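Local coordinates for protein 16S rRNA methyltransferase (Streptomyces sp. DSM 40477, PDB 3MQ2) that methylates the N1 position of adenine 1408 in 16S rRNA, using S-adenosyl-L-methionine as methyl donor, and so confers resistance to aminoglycosides such as kanamycin and apramycin, at residues Ser135-Ala139 and Gly175-Ala179. Where two conformers were deposited one is given. Numbering follows the deposited sequence.
Sequences SFLVA and GWKLA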
loop_
_atom_site.group_PDB
_atom_site.type_symbol
_atom_site.label_atom_id
_atom_site.label_comp_id
_atom_site.label_asym_id
_atom_site.label_seq_id
_atom_site.Cartn_x
_atom_site.Cartn_y
_atom_site.Cartn_z
ATOM N N SER A 135 -1.041 -6.556 -10.256
ATOM C CA SER A 135 -2.099 -6.868 -9.302
ATOM C C SER A 135 -2.177 -5.777 -8.253
ATOM O O SER A 135 -1.194 -5.097 -7.988
ATOM C CB SER A 135 -1.838 -8.210 -8.616
ATOM O OG SER A 135 -0.668 -8.160 -7.820
ATOM N N PHE A 136 -3.351 -5.619 -7.656
ATOM C CA PHE A 136 -3.503 -4.668 -6.549
ATOM C C PHE A 136 -4.332 -5.251 -5.420
ATOM O O PHE A 136 -5.187 -6.118 -5.638
ATOM C CB PHE A 136 -4.090 -3.323 -7.000
ATOM C CG PHE A 136 -5.558 -3.359 -7.358
ATOM C CD1 PHE A 136 -6.544 -3.310 -6.375
ATOM C CD2 PHE A 136 -5.948 -3.390 -8.691
ATOM C CE1 PHE A 136 -7.895 -3.313 -6.726
ATOM C CE2 PHE A 136 -7.282 -3.391 -9.046
ATOM C CZ PHE A 136 -8.261 -3.351 -8.067
ATOM N N LEU A 137 -4.056 -4.754 -4.218
ATOM C CA LEU A 137 -4.836 -5.035 -3.029
ATOM C C LEU A 137 -5.066 -3.713 -2.321
ATOM O O LEU A 137 -4.105 -3.033 -1.936
ATOM C CB LEU A 137 -4.068 -5.971 -2.107
ATOM C CG LEU A 137 -4.556 -6.048 -0.664
ATOM C CD1 LEU A 137 -5.992 -6.559 -0.589
ATOM C CD2 LEU A 137 -3.624 -6.945 0.113
ATOM N N VAL A 138 -6.330 -3.333 -2.171
ATOM C CA VAL A 138 -6.691 -2.204 -1.323
ATOM C C VAL A 138 -7.464 -2.777 -0.153
ATOM O O VAL A 138 -8.515 -3.389 -0.341
ATOM C CB VAL A 138 -7.578 -1.175 -2.049
ATOM C CG1 VAL A 138 -8.029 -0.095 -1.070
ATOM C CG2 VAL A 138 -6.836 -0.542 -3.230
ATOM N N ALA A 139 -6.942 -2.611 1.055
ATOM C CA ALA A 139 -7.623 -3.185 2.209
ATOM C C ALA A 139 -8.219 -2.032 2.988
ATOM O O ALA A 139 -7.501 -1.276 3.651
ATOM C CB ALA A 139 -6.667 -3.979 3.057
ATOM N N GLY A 175 -8.712 3.175 -14.563
ATOM C CA GLY A 175 -7.836 2.142 -15.085
ATOM C C GLY A 175 -7.520 1.002 -14.131
ATOM O O GLY A 175 -6.506 0.327 -14.296
ATOM N N TRP A 176 -8.366 0.798 -13.123
ATOM C CA TRP A 176 -8.243 -0.358 -12.237
ATOM C C TRP A 176 -9.393 -1.325 -12.470
ATOM O O TRP A 176 -10.554 -0.934 -12.414
ATOM C CB TRP A 176 -8.280 0.048 -10.764
ATOM C CG TRP A 176 -7.144 0.917 -10.292
ATOM C CD1 TRP A 176 -6.559 1.961 -10.958
ATOM C CD2 TRP A 176 -6.476 0.816 -9.029
ATOM N NE1 TRP A 176 -5.560 2.517 -10.175
ATOM C CE2 TRP A 176 -5.491 1.828 -8.987
ATOM C CE3 TRP A 176 -6.624 -0.028 -7.920
ATOM C CZ2 TRP A 176 -4.657 2.013 -7.891
ATOM C CZ3 TRP A 176 -5.788 0.157 -6.825
ATOM C CH2 TRP A 176 -4.817 1.167 -6.821
ATOM N N LYS A 177 -9.064 -2.586 -12.724
ATOM C CA LYS A 177 -10.083 -3.619 -12.885
ATOM C C LYS A 177 -10.348 -4.275 -11.543
ATOM O O LYS A 177 -9.534 -5.061 -11.056
ATOM C CB LYS A 177 -9.642 -4.667 -13.906
ATOM C CG LYS A 177 -10.550 -5.890 -13.969
ATOM C CD LYS A 177 -12.008 -5.495 -14.136
ATOM C CE LYS A 177 -12.916 -6.720 -14.171
ATOM N NZ LYS A 177 -12.535 -7.664 -15.252
ATOM N N LEU A 178 -11.486 -3.934 -10.939
ATOM C CA LEU A 178 -11.842 -4.477 -9.630
ATOM C C LEU A 178 -12.471 -5.849 -9.806
ATOM O O LEU A 178 -13.613 -5.961 -10.251
ATOM C CB LEU A 178 -12.799 -3.537 -8.890
ATOM C CG LEU A 178 -13.186 -3.958 -7.468
ATOM C CD1 LEU A 178 -11.955 -4.216 -6.602
ATOM C CD2 LEU A 178 -14.081 -2.904 -6.828
ATOM N N ALA A 179 -11.716 -6.890 -9.457
ATOM C CA ALA A 179 -12.119 -8.264 -9.745
ATOM C C ALA A 179 -12.808 -8.922 -8.563
ATOM O O ALA A 179 -13.662 -9.790 -8.736
ATOM C CB ALA A 179 -10.912 -9.079 -10.153
#
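G175, the first residue past helix 160-173 to leave helical angles, closes it in a Schellman motif; its positive phi (87°) would press a CB against the preceding carbonyl, so glycine suits the turn. W176 follows, its CA-to-CB bond pointing toward strand 135-139, and its broad, flat indole reaches F136. The edge of its six-membered ring meets the face of F136, centroids 4.5 Å apart and planes at 52°, with F136 CD2 3.5 Å from W176 CE3. V138, a compact branched residue, adds CG2 at 3.8 Å from W176 CZ3. K177 offers mainly backbone, its O lying 3.4 Å from F136 CE2, while its long aliphatic chain carries the amino group off, as suits an exposed position. L178 lies at the phenyl edge, its CA and CD1 each 4.1 Å from F136 CZ; apolar leucine suits this buried place, also touching L167 and L212. No hydrogen bond links the segments, whose strands cross at 68°: in this Rossmann-like sheet, strand 209-216 runs between them, antiparallel to both. Helix 160-173 packs on F136, V138 and L178; helix 121-128 receives W176, whose NE1 hydrogen-bonds L123 O.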